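Local atomic coordinates of D-alanyl-D-alanine carboxypeptidase (Vibrio cholerae, PDB entry 5TR7), a protein that probably removes the C-terminal D-alanyl residue from the peptide chains of cell-wall precursors, as a serine-type, penicillin-binding D-Ala-D-Ala carboxypeptidase of the peptidase S11 family. Residues M40-I45 and Q158-D163; L128-S133 and P150-L155. All blocks are in the same frame, centred on the assembly; numbering follows the deposited sequence.

Overall arrangement
Both interactions use helix 150-163, which lies between the helical part of the beta-lactamase-type fold and its five-stranded antiparallel sheet. Interaction 2 takes the first turns of this helix and joins them to the loop that leaves helix 114-127; interaction 1 takes its last turns and joins them to helix 37-50, whose start carries the predicted catalytic Lys38. In chain order the segments run 40-45, 128-133, 150-155, 158-163, so interaction 2 falls wholly within the span that interaction 1 closes. Their centres are about 12 Å apart and they touch: CE of Met40 lies 3.6 Å from SD of Met130, and Leu128 CD2 rests against Tyr43, Ala159 and Asp163. The two contacts thus form one continuous packed region.

Interaction 1 of 2, residues M40-I45 and Q158-D163; sequences MTSYVI and QALIRD
Tyr43 reaches across from helix 37-50 to Ala159, Leu160 and Asp163 on helix 150-163. With CG anti to the backbone N (chi1 -178°), the ring swings across so that its far end meets the other helix. The close packing lies along one ring edge: CE2 is 3.6 Å from Ala159 CB and also meets the Ala159 carbonyl oxygen in the ring plane. The small alanine lets the ring approach the helix backbone. Leu160 and Tyr43 lie alongside each other, head to tail; Leu160 CD2 rests against Ser42 OG (3.5 Å), a hydroxyl bonded to Tyr171 and the Met39 carbonyl.

The segments run nearly parallel, at 20°, their axes 10.2 Å apart with the Tyr43 ring and Leu160 side chain between them. In this beta-lactamase-type fold, helix 37-50 follows the SxxK serine, Ser35, predicted to form the acyl-ester.

Toward the end of helix 150-163 the contact becomes polar and less buried. Tyr43 OH, also bonded to Gln47 NE2, donates to Asp163 OD2 at 2.6 Å, on the anti side but tilted out of the carboxylate plane. The same oxygen takes Arg162 NH1, at 2.8 Å, on its syn side; this salt bridge to the exposed Arg162 probably favours an ionised Asp163.

Interaction 2 of 2, residues L128-S133 and P150-L155; sequences LGMKNS and PYDLAL
Met130 and Asp152 bring the two backbones to 4.8 Å between their CA atoms, where an irregular loop passes the first turns of helix 150-163. The loop begins with a Schellman motif that ends helix 114-127: Gly129 has a positive phi of 85°, at which a CB would jam against the preceding carbonyl oxygen. Met130 centres an inverse gamma turn and also starts a type I beta turn ending at Ser133. These turns wrap the chain about the side chain of Asp152.

Asp152 CG is anti to its own carbonyl carbon (chi1 -69°), and the carboxylate points into the turn. There OD2 receives Asn132 N at 2.9 Å on its syn lone pair, with a bent N-H...O angle of 140°, and Ser133 OG at 2.7 Å on its anti lone pair. A short, probably charged carboxylate suits this place, since OD2 offers both lone pairs as acceptors. The arrangement ties the helix 114-127 exit to the start of helix 150-163 within the S11 peptidase domain, and Ser148 also bonds to Ser133 OG.

Beside this polar part, Met130 crosses Asp152 obliquely. Its flexible, unbranched chain, bent at its last torsion, brings CE to 3.6 Å from the Asp152 carbonyl oxygen and reaches Leu156. Leu155 offers an apolar branch to the Gly129 peptide, its CD1 3.3 Å from Gly129 O.

Interaction 1 of 2, residues M40-I45 and Q158-D163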
# COMPACT_ATOMS: atom_id res chain seq x y z
N MET A 40 -1.34 4.14 -3.07
CA MET A 40 -1.44 5.25 -4.04
C MET A 40 -1.43 6.56 -3.26
O MET A 40 -0.83 7.54 -3.65
CB MET A 40 -2.66 5.15 -4.97
CG MET A 40 -2.75 6.38 -5.91
SD MET A 40 -1.29 6.63 -7.01
CE MET A 40 -1.82 5.22 -8.02
N THR A 41 -2.08 6.56 -2.11
CA THR A 41 -2.13 7.75 -1.26
C THR A 41 -0.73 8.14 -0.82
O THR A 41 -0.32 9.32 -0.91
CB THR A 41 -3.05 7.50 -0.07
OG1 THR A 41 -4.40 7.37 -0.57
CG2 THR A 41 -3.01 8.63 0.93
N SER A 42 0.04 7.16 -0.38
CA SER A 42 1.40 7.43 0.08
C SER A 42 2.27 7.83 -1.12
O SER A 42 3.25 8.54 -0.95
CB SER A 42 2.02 6.27 0.81
OG SER A 42 2.52 5.34 -0.13
N TYR A 43 1.94 7.33 -2.32
CA TYR A 43 2.73 7.67 -3.50
C TYR A 43 2.57 9.17 -3.76
O TYR A 43 3.57 9.89 -3.94
CB TYR A 43 2.35 6.82 -4.74
CG TYR A 43 3.22 7.14 -5.96
CD1 TYR A 43 2.89 8.17 -6.80
CD2 TYR A 43 4.39 6.42 -6.26
CE1 TYR A 43 3.71 8.54 -7.85
CE2 TYR A 43 5.20 6.75 -7.35
CZ TYR A 43 4.87 7.82 -8.14
OH TYR A 43 5.66 8.17 -9.19
N VAL A 44 1.33 9.64 -3.79
CA VAL A 44 1.08 11.07 -4.01
C VAL A 44 1.74 11.92 -2.91
O VAL A 44 2.42 12.92 -3.19
CB VAL A 44 -0.44 11.39 -4.07
CG1 VAL A 44 -0.68 12.89 -4.30
CG2 VAL A 44 -1.10 10.61 -5.21
N ILE A 45 1.58 11.49 -1.66
CA ILE A 45 2.23 12.21 -0.54
C ILE A 45 3.77 12.27 -0.76
O ILE A 45 4.40 13.28 -0.57
CB ILE A 45 1.90 11.54 0.79
CG1 ILE A 45 0.41 11.73 1.10
CG2 ILE A 45 2.77 12.05 1.93
CD1 ILE A 45 -0.04 10.80 2.25
N GLN A 158 6.20 -1.09 -7.37
CA GLN A 158 7.46 -0.83 -8.04
C GLN A 158 7.75 0.68 -8.08
O GLN A 158 8.87 1.12 -7.82
CB GLN A 158 7.42 -1.38 -9.49
CG GLN A 158 8.65 -1.09 -10.34
CD GLN A 158 8.48 -1.42 -11.82
OE1 GLN A 158 7.48 -1.13 -12.44
NE2 GLN A 158 9.45 -2.12 -12.35
N ALA A 159 6.73 1.46 -8.43
CA ALA A 159 6.88 2.93 -8.50
C ALA A 159 7.20 3.56 -7.17
O ALA A 159 7.89 4.59 -7.12
CB ALA A 159 5.60 3.57 -9.05
N LEU A 160 6.65 2.98 -6.10
CA LEU A 160 6.95 3.49 -4.77
C LEU A 160 8.44 3.37 -4.47
O LEU A 160 9.08 4.29 -3.98
CB LEU A 160 6.19 2.74 -3.67
CG LEU A 160 4.76 3.10 -3.32
CD1 LEU A 160 4.12 1.99 -2.47
CD2 LEU A 160 4.68 4.49 -2.69
N ILE A 161 8.97 2.19 -4.72
CA ILE A 161 10.41 1.94 -4.50
C ILE A 161 11.23 2.76 -5.44
O ILE A 161 12.23 3.33 -5.10
CB ILE A 161 10.67 0.49 -4.79
CG1 ILE A 161 9.89 -0.38 -3.80
CG2 ILE A 161 12.16 0.20 -4.83
CD1 ILE A 161 9.86 -1.86 -4.19
N ARG A 162 10.78 2.86 -6.67
CA ARG A 162 11.57 3.58 -7.68
C ARG A 162 11.57 5.06 -7.62
O ARG A 162 12.62 5.68 -7.89
CB ARG A 162 11.01 3.22 -9.08
CG ARG A 162 11.76 3.75 -10.27
CD ARG A 162 10.74 4.33 -11.24
NE ARG A 162 9.87 3.37 -11.84
CZ ARG A 162 8.63 3.58 -12.28
NH1 ARG A 162 7.88 4.66 -12.09
NH2 ARG A 162 8.03 2.58 -12.85
N ASP A 163 10.41 5.64 -7.38
CA ASP A 163 10.26 7.14 -7.53
C ASP A 163 10.22 7.87 -6.22
O ASP A 163 10.63 9.01 -6.17
CB ASP A 163 8.94 7.48 -8.26
CG ASP A 163 8.79 6.80 -9.60
OD1 ASP A 163 9.80 6.57 -10.24
OD2 ASP A 163 7.63 6.66 -10.11

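Interaction 2 of 2, residues L128-S133 and P150-L155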
# COMPACT_ATOMS: atom_id res chain seq x y z
N LEU A 128 1.54 6.35 -14.39
CA LEU A 128 2.30 5.17 -14.05
C LEU A 128 1.91 3.97 -14.93
O LEU A 128 2.52 2.96 -14.79
CB LEU A 128 2.12 4.78 -12.61
CG LEU A 128 2.67 5.74 -11.54
CD1 LEU A 128 2.30 5.35 -10.13
CD2 LEU A 128 4.17 5.99 -11.66
N GLY A 129 0.90 4.06 -15.82
CA GLY A 129 0.53 2.88 -16.64
C GLY A 129 -0.46 1.90 -15.97
O GLY A 129 -0.64 0.78 -16.38
N MET A 130 -1.14 2.39 -14.95
CA MET A 130 -2.18 1.61 -14.27
C MET A 130 -3.50 1.86 -15.05
O MET A 130 -4.44 2.44 -14.54
CB MET A 130 -2.29 2.07 -12.81
CG MET A 130 -0.95 1.95 -12.06
SD MET A 130 -1.03 2.66 -10.44
CE MET A 130 -2.27 1.69 -9.57
N LYS A 131 -3.57 1.32 -16.24
CA LYS A 131 -4.72 1.53 -17.13
C LYS A 131 -6.01 0.83 -16.70
O LYS A 131 -7.05 1.13 -17.24
CB LYS A 131 -4.32 1.10 -18.53
CG LYS A 131 -2.96 1.68 -18.95
CD LYS A 131 -2.73 1.52 -20.43
CE LYS A 131 -2.66 0.05 -20.81
NZ LYS A 131 -2.39 -0.14 -22.27
N ASN A 132 -5.95 -0.08 -15.72
CA ASN A 132 -7.14 -0.75 -15.23
C ASN A 132 -7.40 -0.45 -13.76
O ASN A 132 -7.89 -1.28 -13.01
CB ASN A 132 -7.01 -2.24 -15.48
CG ASN A 132 -7.14 -2.61 -16.95
OD1 ASN A 132 -7.86 -2.00 -17.72
ND2 ASN A 132 -6.51 -3.68 -17.30
N SER A 133 -7.09 0.77 -13.36
CA SER A 133 -7.31 1.20 -12.01
C SER A 133 -8.06 2.51 -11.93
O SER A 133 -7.89 3.36 -12.79
CB SER A 133 -5.95 1.36 -11.31
OG SER A 133 -5.24 0.12 -11.27
N PRO A 150 -4.09 -6.86 -9.97
CA PRO A 150 -2.80 -7.26 -9.43
C PRO A 150 -1.64 -6.67 -10.18
O PRO A 150 -0.63 -6.31 -9.57
CB PRO A 150 -2.80 -8.77 -9.63
CG PRO A 150 -4.23 -9.14 -9.54
CD PRO A 150 -5.02 -7.99 -10.07
N TYR A 151 -1.74 -6.63 -11.50
CA TYR A 151 -0.67 -6.09 -12.30
C TYR A 151 -0.48 -4.61 -11.99
O TYR A 151 0.65 -4.19 -11.73
CB TYR A 151 -0.95 -6.28 -13.79
CG TYR A 151 0.13 -5.69 -14.64
CD1 TYR A 151 1.41 -6.26 -14.67
CD2 TYR A 151 -0.10 -4.55 -15.40
CE1 TYR A 151 2.43 -5.68 -15.40
CE2 TYR A 151 0.92 -3.98 -16.14
CZ TYR A 151 2.15 -4.58 -16.19
OH TYR A 151 3.13 -4.00 -16.94
N ASP A 152 -1.57 -3.84 -11.99
CA ASP A 152 -1.47 -2.41 -11.69
C ASP A 152 -0.91 -2.16 -10.28
O ASP A 152 -0.17 -1.21 -10.08
CB ASP A 152 -2.79 -1.71 -11.85
CG ASP A 152 -3.24 -1.61 -13.33
OD1 ASP A 152 -2.61 -2.19 -14.25
OD2 ASP A 152 -4.24 -0.92 -13.56
N LEU A 153 -1.34 -2.98 -9.33
CA LEU A 153 -0.83 -2.87 -7.98
C LEU A 153 0.68 -3.18 -7.94
O LEU A 153 1.43 -2.51 -7.21
CB LEU A 153 -1.67 -3.75 -7.00
CG LEU A 153 -3.14 -3.30 -6.81
CD1 LEU A 153 -4.01 -4.37 -6.24
CD2 LEU A 153 -3.17 -2.08 -5.92
N ALA A 154 1.17 -4.08 -8.80
CA ALA A 154 2.58 -4.35 -8.87
C ALA A 154 3.33 -3.13 -9.39
O ALA A 154 4.42 -2.79 -8.88
CB ALA A 154 2.82 -5.50 -9.81
N LEU A 155 2.78 -2.51 -10.44
CA LEU A 155 3.39 -1.30 -10.99
C LEU A 155 3.45 -0.26 -9.89
O LEU A 155 4.42 0.40 -9.74
CB LEU A 155 2.57 -0.72 -12.17
CG LEU A 155 2.58 -1.44 -13.51
CD1 LEU A 155 1.55 -0.86 -14.52
CD2 LEU A 155 3.97 -1.45 -14.11